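SAP-like pentraxin (Limulus polyphemus, PDB 3FLP) probably acts as a calcium-dependent lectin of the pentraxin family, binding sugars as a cyclic heptamer that stacks in pairs and carries two calcium ions per subunit. Local coordinates at residues Q26-V31 with G138-G143; R32-C37 with L166-E171; S56-Q61 with Q79-S84. All blocks are in the same frame, centred on the assembly; numbering follows the deposited sequence.

Contacts 1 and 2 are buried, while contact 3 is only partly buried and sits at the calcium site. Contact 2 joins two neighbouring strands of one sheet, and paired backbone bonds dominate it. Contacts 1 and 3 both reach the other sheet. In contact 1 a loop meets the start of a strand through one direct bond and two waters. Contact 3 lies at the open end of a hairpin, where side-chain amides and a metal join the backbone bonds. Contacts 1 and 2 touch: Val31 packs on Asp170, and Ile142 on Leu166. Contact 3 touches neither, its centre lying about 12 Å from that of contact 1 and about 17 Å from that of contact 2.

Contact 1: Q26-V31 with G138-G143; sequences QTLPAV and GTVVIG
Leu28 N donates to Gly138 O at 2.8 Å, the one direct hydrogen bond between Gln26-Val31 and Gly138-Gly143. The bond is nearly straight (N-H...O 164°). The same oxygen takes a CA-H...O contact from Thr27 CA at 3.2 Å.

Two waters extend the polar contact. One donates to Gln26 O and accepts from Val140 N at 3.0 Å. The other accepts from Gly138 N at 3.2 Å and can donate to Pro29 O, though other acceptors compete for its protons.

The apolar part is small. Leu28 CG, anti to its carbonyl carbon (chi1 -56°), lies 3.8 Å from Val140 CG2. Leu28 CD1 comes closer to the same methyl, at 3.6 Å. Thr27 CG2 approaches Thr139 OG1 at 3.9 Å. Val140 also packs on Phe24 and Phe51, within the sheet that holds strands 21-24 and 48-55.

The loop also meets a second subunit. Gln26 NE2 bonds to Thr27 O of that subunit, and the reciprocal bond is also made.

The loop leaving strand 21-24 is thus held to strand 139-142 largely through main-chain atoms and water, so the polar part of this contact depends little on side-chain identity.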
ATOM      1  N   GLN A  26      -3.251 -14.178 -43.285  1.00  8.89           N
ATOM      2  CA  GLN A  26      -2.852 -15.542 -42.979  1.00  9.18           C
ATOM      3  C   GLN A  26      -4.029 -16.507 -43.077  1.00 10.30           C
ATOM      4  O   GLN A  26      -5.113 -16.237 -42.555  1.00 10.44           O
ATOM      5  CB  GLN A  26      -2.232 -15.591 -41.572  1.00  9.73           C
ATOM      6  CG  GLN A  26      -1.682 -16.946 -41.151  1.00  8.87           C
ATOM      7  CD  GLN A  26      -0.917 -16.884 -39.834  1.00  8.58           C
ATOM      8  OE1 GLN A  26      -1.206 -16.051 -38.977  1.00 11.04           O
ATOM      9  NE2 GLN A  26       0.052 -17.776 -39.661  1.00  6.57           N
ATOM     10  N   THR A  27      -3.822 -17.625 -43.768  1.00  9.72           N
ATOM     11  CA  THR A  27      -4.880 -18.620 -43.901  1.00  9.60           C
ATOM     12  C   THR A  27      -5.002 -19.373 -42.579  1.00  9.65           C
ATOM     13  O   THR A  27      -4.057 -19.424 -41.788  1.00  8.99           O
ATOM     14  CB  THR A  27      -4.584 -19.627 -45.041  1.00  9.59           C
ATOM     15  OG1 THR A  27      -3.383 -20.353 -44.750  1.00  9.52           O
ATOM     16  CG2 THR A  27      -4.425 -18.897 -46.363  1.00  5.75           C
ATOM     17  N   LEU A  28      -6.169 -19.956 -42.342  1.00 10.10           N
ATOM     18  CA  LEU A  28      -6.407 -20.677 -41.104  1.00 10.64           C
ATOM     19  C   LEU A  28      -5.811 -22.079 -41.127  1.00 10.82           C
ATOM     20  O   LEU A  28      -5.507 -22.622 -42.191  1.00 10.23           O
ATOM     21  CB  LEU A  28      -7.915 -20.778 -40.842  1.00 11.77           C
ATOM     22  CG  LEU A  28      -8.709 -19.472 -40.794  1.00 13.47           C
ATOM     23  CD1 LEU A  28     -10.155 -19.764 -40.412  1.00 13.26           C
ATOM     24  CD2 LEU A  28      -8.085 -18.536 -39.788  1.00 12.93           C
ATOM     25  N   PRO A  29      -5.601 -22.668 -39.942  1.00 10.76           N
ATOM     26  CA  PRO A  29      -5.047 -24.022 -39.875  1.00 10.58           C
ATOM     27  C   PRO A  29      -6.252 -24.944 -40.028  1.00 10.76           C
ATOM     28  O   PRO A  29      -7.386 -24.465 -40.110  1.00 10.40           O
ATOM     29  CB  PRO A  29      -4.471 -24.084 -38.468  1.00 10.50           C
ATOM     30  CG  PRO A  29      -5.476 -23.274 -37.681  1.00 10.66           C
ATOM     31  CD  PRO A  29      -5.710 -22.073 -38.596  1.00 10.14           C
ATOM     32  N   ALA A  30      -6.023 -26.250 -40.080  1.00 10.48           N
ATOM     33  CA  ALA A  30      -7.132 -27.192 -40.175  1.00 11.19           C
ATOM     34  C   ALA A  30      -7.844 -27.118 -38.824  1.00 11.48           C
ATOM     35  O   ALA A  30      -7.186 -27.014 -37.785  1.00 12.12           O
ATOM     36  CB  ALA A  30      -6.604 -28.606 -40.408  1.00 10.49           C
ATOM     37  N   VAL A  31      -9.174 -27.151 -38.824  1.00 10.84           N
ATOM     38  CA  VAL A  31      -9.918 -27.100 -37.562  1.00 11.00           C
ATOM     39  C   VAL A  31     -11.087 -28.071 -37.591  1.00 11.66           C
ATOM     40  O   VAL A  31     -11.653 -28.339 -38.654  1.00 10.98           O
ATOM     41  CB  VAL A  31     -10.514 -25.683 -37.274  1.00 10.67           C
ATOM     42  CG1 VAL A  31      -9.405 -24.627 -37.214  1.00  9.18           C
ATOM     43  CG2 VAL A  31     -11.546 -25.323 -38.340  1.00  7.84           C
ATOM     44  N   GLY A 138      -7.585 -22.239 -45.165  1.00 11.10           N
ATOM     45  CA  GLY A 138      -8.776 -21.459 -45.452  1.00  9.80           C
ATOM     46  C   GLY A 138      -8.541 -19.958 -45.410  1.00 10.04           C
ATOM     47  O   GLY A 138      -7.925 -19.446 -44.476  1.00 10.29           O
ATOM     48  N   THR A 139      -9.031 -19.257 -46.430  1.00  8.52           N
ATOM     49  CA  THR A 139      -8.901 -17.807 -46.532  1.00  7.81           C
ATOM     50  C   THR A 139     -10.166 -17.175 -45.966  1.00  7.89           C
ATOM     51  O   THR A 139     -11.276 -17.535 -46.365  1.00  6.83           O
ATOM     52  CB  THR A 139      -8.750 -17.350 -48.015  1.00  8.17           C
ATOM     53  OG1 THR A 139      -7.507 -17.828 -48.542  1.00 10.64           O
ATOM     54  CG2 THR A 139      -8.773 -15.838 -48.122  1.00  6.51           C
ATOM     55  N   VAL A 140     -10.002 -16.227 -45.046  1.00  7.23           N
ATOM     56  CA  VAL A 140     -11.149 -15.559 -44.434  1.00  6.18           C
ATOM     57  C   VAL A 140     -11.422 -14.163 -44.992  1.00  7.43           C
ATOM     58  O   VAL A 140     -10.529 -13.309 -45.046  1.00  7.00           O
ATOM     59  CB  VAL A 140     -10.978 -15.413 -42.896  1.00  6.22           C
ATOM     60  CG1 VAL A 140     -12.144 -14.615 -42.311  1.00  2.35           C
ATOM     61  CG2 VAL A 140     -10.906 -16.784 -42.241  1.00  5.42           C
ATOM     62  N   VAL A 141     -12.667 -13.941 -45.406  1.00  6.16           N
ATOM     63  CA  VAL A 141     -13.099 -12.643 -45.913  1.00  6.27           C
ATOM     64  C   VAL A 141     -14.267 -12.189 -45.046  1.00  6.05           C
ATOM     65  O   VAL A 141     -15.122 -13.000 -44.680  1.00  7.10           O
ATOM     66  CB  VAL A 141     -13.587 -12.713 -47.382  1.00  6.09           C
ATOM     67  CG1 VAL A 141     -14.434 -11.498 -47.701  1.00  5.40           C
ATOM     68  CG2 VAL A 141     -12.395 -12.756 -48.332  1.00  5.97           C
ATOM     69  N   ILE A 142     -14.299 -10.903 -44.710  1.00  6.29           N
ATOM     70  CA  ILE A 142     -15.373 -10.352 -43.893  1.00  5.03           C
ATOM     71  C   ILE A 142     -16.215  -9.370 -44.708  1.00  5.75           C
ATOM     72  O   ILE A 142     -15.675  -8.502 -45.395  1.00  4.27           O
ATOM     73  CB  ILE A 142     -14.820  -9.594 -42.660  1.00  4.71           C
ATOM     74  CG1 ILE A 142     -13.912 -10.509 -41.830  1.00  5.84           C
ATOM     75  CG2 ILE A 142     -15.971  -9.085 -41.799  1.00  4.46           C
ATOM     76  CD1 ILE A 142     -14.607 -11.698 -41.219  1.00  3.93           C
ATOM     77  N   GLY A 143     -17.535  -9.517 -44.635  1.00  6.14           N
ATOM     78  CA  GLY A 143     -18.414  -8.598 -45.339  1.00  7.97           C
ATOM     79  C   GLY A 143     -18.886  -9.015 -46.718  1.00  9.22           C
ATOM     80  O   GLY A 143     -19.806  -8.400 -47.269  1.00  9.69           O
TER
HETATM   81  O   HOH W   1      -7.170 -15.534 -44.414  1.00  9.07           O
HETATM   82  O   HOH W   2      -8.665 -23.853 -42.596  1.00  8.07           O

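Contact 2: R32-C37 with L166-E171; sequences RQLTVC and LQVWDE
Thr35 and Trp169 form an antiparallel hydrogen-bonded pair. Thr35 N donates to Trp169 O at 3.0 Å, and Trp169 N donates back to Thr35 O. Cys37 and Gln167 repeat the pattern, with Gln167 N to Cys37 O at 2.8 Å. Val36 and Val168 between them are a non-hydrogen-bonded pair. CA-H...O contacts add to these bonds, as from Val168 CA to Thr35 O at 3.2 Å.

One side-chain bond crosses beyond the strand end. Thr35 OG1 lies anti to the carbonyl carbon (chi1 -64°) and donates to Glu171 O at 2.6 Å, on a lone pair. Thr35 OG1 is also hydrogen-bonded to Leu173 N. A water links Arg32 N to Asp170 O.

Strands 33-42 and 161-169 are neighbours in one antiparallel sheet of the pentraxin fold, a two-sheet jelly roll related to the legume lectins. Strand 100-107 flanks 33-42 on its other edge, and the disulfide from Cys37 to Cys103 ties the two together.

The apolar contacts divide between the faces. On one face, Val36 and Val168 lie side by side, pointing the same way. The ends of Leu34 and Leu166 reach this pair: Leu34 CD1 touches Val168 CG1 at 3.7 Å, and Val36 CG1 meets Leu166 CD1 at 3.8 Å. On the Thr35 face, Cys37 SG comes obliquely to the Trp169 ring, 4.2 Å from CZ3. Both residues also pack on Val181 of helix 175-182.

Gln33 and Glu171 reach a third subunit. Glu171 OE1 makes a salt bridge with Lys41 NZ and a hydrogen bond with Trp99 NE1 of that subunit, and Gln33 NE2 bonds to its Gly97 O.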
ATOM      1  N   ARG A  32     -11.444 -28.609 -36.429  1.00 11.99           N
ATOM      2  CA  ARG A  32     -12.596 -29.489 -36.376  1.00 13.59           C
ATOM      3  C   ARG A  32     -13.720 -28.807 -35.606  1.00 12.39           C
ATOM      4  O   ARG A  32     -14.834 -29.314 -35.526  1.00 11.33           O
ATOM      5  CB  ARG A  32     -12.248 -30.862 -35.786  1.00 18.22           C
ATOM      6  CG  ARG A  32     -11.347 -30.894 -34.583  1.00 22.88           C
ATOM      7  CD  ARG A  32     -11.289 -32.333 -34.059  1.00 26.89           C
ATOM      8  NE  ARG A  32     -10.654 -33.272 -34.989  1.00 28.96           N
ATOM      9  CZ  ARG A  32     -10.861 -34.590 -34.976  1.00 30.40           C
ATOM     10  NH1 ARG A  32     -11.696 -35.129 -34.097  1.00 30.73           N
ATOM     11  NH2 ARG A  32     -10.218 -35.381 -35.822  1.00 28.86           N
ATOM     12  N   GLN A  33     -13.414 -27.624 -35.075  1.00 11.03           N
ATOM     13  CA  GLN A  33     -14.370 -26.817 -34.325  1.00  9.42           C
ATOM     14  C   GLN A  33     -14.045 -25.343 -34.546  1.00  8.91           C
ATOM     15  O   GLN A  33     -12.897 -24.978 -34.798  1.00  9.65           O
ATOM     16  CB  GLN A  33     -14.282 -27.106 -32.823  1.00  8.06           C
ATOM     17  CG  GLN A  33     -14.596 -28.532 -32.414  1.00  9.18           C
ATOM     18  CD  GLN A  33     -14.398 -28.747 -30.922  1.00  9.82           C
ATOM     19  OE1 GLN A  33     -13.337 -28.434 -30.374  1.00 11.47           O
ATOM     20  NE2 GLN A  33     -15.412 -29.285 -30.263  1.00  7.22           N
ATOM     21  N   LEU A  34     -15.053 -24.491 -34.432  1.00  7.96           N
ATOM     22  CA  LEU A  34     -14.829 -23.075 -34.627  1.00  7.49           C
ATOM     23  C   LEU A  34     -15.883 -22.230 -33.929  1.00  7.69           C
ATOM     24  O   LEU A  34     -17.076 -22.528 -33.989  1.00  7.73           O
ATOM     25  CB  LEU A  34     -14.820 -22.759 -36.125  1.00  6.37           C
ATOM     26  CG  LEU A  34     -14.071 -21.509 -36.584  1.00  5.58           C
ATOM     27  CD1 LEU A  34     -12.568 -21.682 -36.348  1.00  5.19           C
ATOM     28  CD2 LEU A  34     -14.344 -21.287 -38.067  1.00  7.77           C
ATOM     29  N   THR A  35     -15.433 -21.182 -33.247  1.00  6.81           N
ATOM     30  CA  THR A  35     -16.346 -20.259 -32.586  1.00  6.06           C
ATOM     31  C   THR A  35     -15.981 -18.867 -33.099  1.00  6.70           C
ATOM     32  O   THR A  35     -14.835 -18.421 -32.960  1.00  6.39           O
ATOM     33  CB  THR A  35     -16.206 -20.280 -31.040  1.00  5.26           C
ATOM     34  OG1 THR A  35     -16.568 -21.573 -30.534  1.00  4.29           O
ATOM     35  CG2 THR A  35     -17.123 -19.231 -30.409  1.00  3.67           C
ATOM     36  N   VAL A  36     -16.949 -18.195 -33.712  1.00  6.05           N
ATOM     37  CA  VAL A  36     -16.728 -16.856 -34.246  1.00  6.26           C
ATOM     38  C   VAL A  36     -17.645 -15.887 -33.500  1.00  8.02           C
ATOM     39  O   VAL A  36     -18.873 -16.000 -33.559  1.00  6.90           O
ATOM     40  CB  VAL A  36     -17.033 -16.797 -35.768  1.00  5.57           C
ATOM     41  CG1 VAL A  36     -16.788 -15.381 -36.303  1.00  3.33           C
ATOM     42  CG2 VAL A  36     -16.159 -17.806 -36.513  1.00  1.92           C
ATOM     43  N   CYS A  37     -17.036 -14.949 -32.785  1.00  7.97           N
ATOM     44  CA  CYS A  37     -17.776 -13.962 -32.011  1.00  9.42           C
ATOM     45  C   CYS A  37     -17.373 -12.560 -32.486  1.00  9.05           C
ATOM     46  O   CYS A  37     -16.221 -12.330 -32.856  1.00  8.00           O
ATOM     47  CB  CYS A  37     -17.416 -14.067 -30.523  1.00 12.53           C
ATOM     48  SG  CYS A  37     -18.117 -15.324 -29.383  1.00 16.95           S
ATOM     49  N   LEU A 166     -13.805  -8.788 -33.366  1.00  8.11           N
ATOM     50  CA  LEU A 166     -13.931 -10.119 -33.962  1.00  7.85           C
ATOM     51  C   LEU A 166     -12.935 -11.055 -33.283  1.00  8.42           C
ATOM     52  O   LEU A 166     -11.727 -10.819 -33.316  1.00  8.52           O
ATOM     53  CB  LEU A 166     -13.637 -10.077 -35.465  1.00  6.39           C
ATOM     54  CG  LEU A 166     -13.468 -11.431 -36.171  1.00  7.09           C
ATOM     55  CD1 LEU A 166     -14.814 -12.188 -36.206  1.00  4.06           C
ATOM     56  CD2 LEU A 166     -12.941 -11.193 -37.585  1.00  5.16           C
ATOM     57  N   GLN A 167     -13.445 -12.116 -32.669  1.00  8.17           N
ATOM     58  CA  GLN A 167     -12.602 -13.083 -31.978  1.00  8.21           C
ATOM     59  C   GLN A 167     -12.976 -14.492 -32.444  1.00  8.04           C
ATOM     60  O   GLN A 167     -14.148 -14.874 -32.407  1.00  8.96           O
ATOM     61  CB  GLN A 167     -12.806 -12.964 -30.467  1.00  7.84           C
ATOM     62  CG  GLN A 167     -12.663 -11.545 -29.905  1.00  9.31           C
ATOM     63  CD  GLN A 167     -11.267 -10.960 -30.067  1.00  7.91           C
ATOM     64  OE1 GLN A 167     -10.297 -11.679 -30.320  1.00 10.97           O
ATOM     65  NE2 GLN A 167     -11.158  -9.651 -29.903  1.00  7.00           N
ATOM     66  N   VAL A 168     -11.975 -15.257 -32.869  1.00  7.08           N
ATOM     67  CA  VAL A 168     -12.181 -16.614 -33.371  1.00  5.78           C
ATOM     68  C   VAL A 168     -11.298 -17.644 -32.660  1.00  6.75           C
ATOM     69  O   VAL A 168     -10.088 -17.456 -32.545  1.00  6.16           O
ATOM     70  CB  VAL A 168     -11.875 -16.683 -34.897  1.00  5.10           C
ATOM     71  CG1 VAL A 168     -12.147 -18.095 -35.434  1.00  2.41           C
ATOM     72  CG2 VAL A 168     -12.727 -15.638 -35.650  1.00  4.46           C
ATOM     73  N   TRP A 169     -11.919 -18.731 -32.199  1.00  7.18           N
ATOM     74  CA  TRP A 169     -11.241 -19.827 -31.505  1.00  7.93           C
ATOM     75  C   TRP A 169     -11.462 -21.112 -32.302  1.00  8.73           C
ATOM     76  O   TRP A 169     -12.496 -21.266 -32.953  1.00  9.10           O
ATOM     77  CB  TRP A 169     -11.847 -20.048 -30.112  1.00  7.14           C
ATOM     78  CG  TRP A 169     -11.568 -18.991 -29.091  1.00  6.58           C
ATOM     79  CD1 TRP A 169     -10.550 -18.975 -28.183  1.00  7.15           C
ATOM     80  CD2 TRP A 169     -12.359 -17.827 -28.827  1.00  5.21           C
ATOM     81  NE1 TRP A 169     -10.661 -17.874 -27.362  1.00  6.61           N
ATOM     82  CE2 TRP A 169     -11.764 -17.154 -27.735  1.00  4.80           C
ATOM     83  CE3 TRP A 169     -13.516 -17.287 -29.407  1.00  5.16           C
ATOM     84  CZ2 TRP A 169     -12.287 -15.967 -27.209  1.00  4.96           C
ATOM     85  CZ3 TRP A 169     -14.038 -16.105 -28.884  1.00  4.66           C
ATOM     86  CH2 TRP A 169     -13.421 -15.458 -27.795  1.00  4.23           C
ATOM     87  N   ASP A 170     -10.510 -22.040 -32.245  1.00  8.08           N
ATOM     88  CA  ASP A 170     -10.683 -23.302 -32.959  1.00  9.37           C
ATOM     89  C   ASP A 170     -11.233 -24.359 -31.994  1.00 10.28           C
ATOM     90  O   ASP A 170     -10.858 -25.533 -32.027  1.00  9.75           O
ATOM     91  CB  ASP A 170      -9.358 -23.747 -33.594  1.00 10.29           C
ATOM     92  CG  ASP A 170      -8.279 -24.044 -32.572  1.00 10.46           C
ATOM     93  OD1 ASP A 170      -8.374 -23.580 -31.423  1.00 11.79           O
ATOM     94  OD2 ASP A 170      -7.311 -24.744 -32.933  1.00 16.62           O
ATOM     95  N   GLU A 171     -12.129 -23.909 -31.122  1.00 10.91           N
ATOM     96  CA  GLU A 171     -12.785 -24.762 -30.140  1.00 11.31           C
ATOM     97  C   GLU A 171     -14.254 -24.372 -30.113  1.00 10.75           C
ATOM     98  O   GLU A 171     -14.621 -23.315 -30.621  1.00  9.92           O
ATOM     99  CB  GLU A 171     -12.175 -24.570 -28.743  1.00 13.31           C
ATOM    100  CG  GLU A 171     -10.734 -25.078 -28.620  1.00 16.54           C
ATOM    101  CD  GLU A 171     -10.380 -25.509 -27.204  1.00 17.04           C
ATOM    102  OE1 GLU A 171     -11.228 -26.155 -26.556  1.00 17.07           O
ATOM    103  OE2 GLU A 171      -9.253 -25.219 -26.746  1.00 19.46           O
TER
HETATM  104  O   HOH W   3     -10.382 -27.736 -33.974  1.00 14.39           O

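Contact 3: S56-Q61 with Q79-S84; sequences SNQDNQ and QVNASS. With CA (calcium ion), chain O.
Asn60 CG stands anti to the carbonyl carbon (chi1 -67°). Gln79 CG is anti to the backbone N (chi1 167°), and its chain runs extended beyond CG. Their amides meet across the contact. Asn60 ND2 donates to Gln79 OE1 at 2.8 Å. The donor sits above the plane of the Gln79 carbonyl, and the two amide planes are 62° apart.

The other end of the Asn60 amide binds calcium. Its OD1 lies 2.3 Å from the ion, and Asp59 OD2 binds at 2.4 Å. A metal-bound water also accepts from Asn60 ND2. Through its OE1, Gln79 is a second-shell residue and probably helps fix the rotation of the Asn60 amide. Glu145, Gln146 and Asp147 complete the protein ligands of this ion in the pentraxin two-calcium site.

The segments lie at the open end of the hairpin of strands 60-68 and 73-80 and pair there. Asn81 N donates to Gln61 O and Ala82 N to Asn60 O, both at 2.9 Å. Asn81 and Ala82 are the middle residues of a type I' turn from Val80 to Ser83.

Gln58 OE1 accepts from Asn60 N at 2.8 Å. Its NE2 rests 3.3 Å from Ala82 CB. Gln61 OE1 bonds to His132 NE2, outside the hairpin.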
ATOM      1  N   SER A  56      -9.225 -23.805 -51.715  1.00 20.78           N
ATOM      2  CA  SER A  56      -9.172 -23.975 -53.172  1.00 23.50           C
ATOM      3  C   SER A  56     -10.273 -24.878 -53.740  1.00 23.20           C
ATOM      4  O   SER A  56     -10.844 -24.585 -54.791  1.00 23.17           O
ATOM      5  CB  SER A  56      -7.802 -24.519 -53.593  1.00 23.04           C
ATOM      6  OG  SER A  56      -7.537 -25.761 -52.961  1.00 28.03           O
ATOM      7  N   ASN A  57     -10.579 -25.956 -53.030  1.00 22.45           N
ATOM      8  CA  ASN A  57     -11.588 -26.922 -53.457  1.00 23.59           C
ATOM      9  C   ASN A  57     -12.996 -26.667 -52.912  1.00 22.22           C
ATOM     10  O   ASN A  57     -13.948 -27.341 -53.313  1.00 21.29           O
ATOM     11  CB  ASN A  57     -11.164 -28.310 -52.988  1.00 27.26           C
ATOM     12  CG  ASN A  57     -11.013 -28.379 -51.466  1.00 31.25           C
ATOM     13  OD1 ASN A  57     -10.202 -27.652 -50.877  1.00 31.85           O
ATOM     14  ND2 ASN A  57     -11.804 -29.241 -50.824  1.00 33.40           N
ATOM     15  N   GLN A  58     -13.132 -25.717 -51.992  1.00 18.90           N
ATOM     16  CA  GLN A  58     -14.431 -25.450 -51.379  1.00 16.95           C
ATOM     17  C   GLN A  58     -14.573 -23.996 -50.952  1.00 15.79           C
ATOM     18  O   GLN A  58     -14.084 -23.603 -49.893  1.00 15.35           O
ATOM     19  CB  GLN A  58     -14.616 -26.369 -50.162  1.00 15.61           C
ATOM     20  CG  GLN A  58     -15.913 -26.177 -49.378  1.00 15.85           C
ATOM     21  CD  GLN A  58     -17.144 -26.243 -50.260  1.00 15.35           C
ATOM     22  OE1 GLN A  58     -17.572 -25.237 -50.820  1.00 12.86           O
ATOM     23  NE2 GLN A  58     -17.710 -27.440 -50.401  1.00 15.65           N
ATOM     24  N   ASP A  59     -15.251 -23.201 -51.771  1.00 13.43           N
ATOM     25  CA  ASP A  59     -15.432 -21.791 -51.460  1.00 14.35           C
ATOM     26  C   ASP A  59     -16.379 -21.556 -50.282  1.00 13.76           C
ATOM     27  O   ASP A  59     -16.415 -20.461 -49.716  1.00 12.02           O
ATOM     28  CB  ASP A  59     -15.931 -21.022 -52.701  1.00 14.42           C
ATOM     29  CG  ASP A  59     -17.295 -21.498 -53.200  1.00 16.34           C
ATOM     30  OD1 ASP A  59     -17.475 -22.719 -53.421  1.00 16.66           O
ATOM     31  OD2 ASP A  59     -18.187 -20.639 -53.393  1.00 14.87           O
ATOM     32  N   ASN A  60     -17.124 -22.593 -49.906  1.00 11.92           N
ATOM     33  CA  ASN A  60     -18.083 -22.493 -48.810  1.00 11.22           C
ATOM     34  C   ASN A  60     -17.750 -23.400 -47.620  1.00  9.84           C
ATOM     35  O   ASN A  60     -18.592 -24.171 -47.162  1.00  9.30           O
ATOM     36  CB  ASN A  60     -19.488 -22.808 -49.344  1.00 11.49           C
ATOM     37  CG  ASN A  60     -20.001 -21.748 -50.323  1.00 12.65           C
ATOM     38  OD1 ASN A  60     -19.221 -20.965 -50.878  1.00 11.96           O
ATOM     39  ND2 ASN A  60     -21.316 -21.728 -50.545  1.00  8.48           N
ATOM     40  N   GLN A  61     -16.526 -23.302 -47.118  1.00  9.63           N
ATOM     41  CA  GLN A  61     -16.101 -24.118 -45.983  1.00 10.20           C
ATOM     42  C   GLN A  61     -16.851 -23.765 -44.700  1.00 10.31           C
ATOM     43  O   GLN A  61     -17.319 -24.643 -43.976  1.00 11.59           O
ATOM     44  CB  GLN A  61     -14.589 -23.959 -45.760  1.00  9.97           C
ATOM     45  CG  GLN A  61     -13.732 -24.792 -46.703  1.00  9.40           C
ATOM     46  CD  GLN A  61     -13.671 -26.260 -46.295  1.00 10.46           C
ATOM     47  OE1 GLN A  61     -14.444 -26.721 -45.450  1.00 11.42           O
ATOM     48  NE2 GLN A  61     -12.749 -27.000 -46.896  1.00 10.73           N
ATOM     49  N   GLN A  79     -23.365 -22.084 -42.459  1.00  8.50           N
ATOM     50  CA  GLN A  79     -23.236 -23.021 -43.549  1.00  7.59           C
ATOM     51  C   GLN A  79     -21.840 -23.621 -43.418  1.00  7.50           C
ATOM     52  O   GLN A  79     -20.865 -22.891 -43.252  1.00  5.97           O
ATOM     53  CB  GLN A  79     -23.414 -22.315 -44.905  1.00  6.51           C
ATOM     54  CG  GLN A  79     -22.983 -23.172 -46.091  1.00  4.94           C
ATOM     55  CD  GLN A  79     -23.352 -22.585 -47.449  1.00  6.12           C
ATOM     56  OE1 GLN A  79     -22.786 -22.979 -48.470  1.00  6.74           O
ATOM     57  NE2 GLN A  79     -24.306 -21.661 -47.471  1.00  2.53           N
ATOM     58  N   VAL A  80     -21.760 -24.948 -43.449  1.00  7.75           N
ATOM     59  CA  VAL A  80     -20.478 -25.642 -43.344  1.00  8.17           C
ATOM     60  C   VAL A  80     -20.328 -26.637 -44.488  1.00  9.37           C
ATOM     61  O   VAL A  80     -21.241 -27.406 -44.788  1.00  8.66           O
ATOM     62  CB  VAL A  80     -20.337 -26.411 -42.003  1.00  7.41           C
ATOM     63  CG1 VAL A  80     -18.992 -27.141 -41.961  1.00  6.49           C
ATOM     64  CG2 VAL A  80     -20.458 -25.451 -40.833  1.00  4.69           C
ATOM     65  N   ASN A  81     -19.165 -26.610 -45.122  1.00 11.33           N
ATOM     66  CA  ASN A  81     -18.858 -27.494 -46.239  1.00 13.11           C
ATOM     67  C   ASN A  81     -19.973 -27.532 -47.287  1.00 13.34           C
ATOM     68  O   ASN A  81     -20.460 -28.596 -47.662  1.00 12.54           O
ATOM     69  CB  ASN A  81     -18.563 -28.910 -45.735  1.00 14.23           C
ATOM     70  CG  ASN A  81     -17.789 -29.740 -46.754  1.00 16.20           C
ATOM     71  OD1 ASN A  81     -16.789 -29.280 -47.303  1.00 16.10           O
ATOM     72  ND2 ASN A  81     -18.241 -30.973 -47.000  1.00 16.78           N
ATOM     73  N   ALA A  82     -20.368 -26.349 -47.747  1.00 12.88           N
ATOM     74  CA  ALA A  82     -21.407 -26.190 -48.763  1.00 12.74           C
ATOM     75  C   ALA A  82     -22.760 -26.810 -48.424  1.00 12.09           C
ATOM     76  O   ALA A  82     -23.522 -27.171 -49.316  1.00 10.37           O
ATOM     77  CB  ALA A  82     -20.911 -26.721 -50.119  1.00 12.35           C
ATOM     78  N   SER A  83     -23.057 -26.942 -47.139  1.00 11.44           N
ATOM     79  CA  SER A  83     -24.348 -27.469 -46.727  1.00 11.83           C
ATOM     80  C   SER A  83     -25.345 -26.345 -46.994  1.00 12.65           C
ATOM     81  O   SER A  83     -24.963 -25.260 -47.434  1.00 13.09           O
ATOM     82  CB  SER A  83     -24.347 -27.762 -45.231  1.00 12.98           C
ATOM     83  OG  SER A  83     -24.257 -26.553 -44.489  1.00 16.07           O
ATOM     84  N   SER A  84     -26.621 -26.596 -46.738  1.00 11.87           N
ATOM     85  CA  SER A  84     -27.612 -25.546 -46.912  1.00 11.39           C
ATOM     86  C   SER A  84     -27.448 -24.644 -45.688  1.00 11.88           C
ATOM     87  O   SER A  84     -26.832 -25.047 -44.696  1.00 10.44           O
ATOM     88  CB  SER A  84     -29.018 -26.148 -46.958  1.00  8.48           C
ATOM     89  OG  SER A  84     -29.177 -27.149 -45.971  1.00  6.76           O
TER
HETATM   90 CA    CA O 301     -19.598 -19.085 -52.224  1.00 11.87          CA
HETATM   91  O   HOH W   4     -21.829 -19.633 -52.706  1.00  3.59           O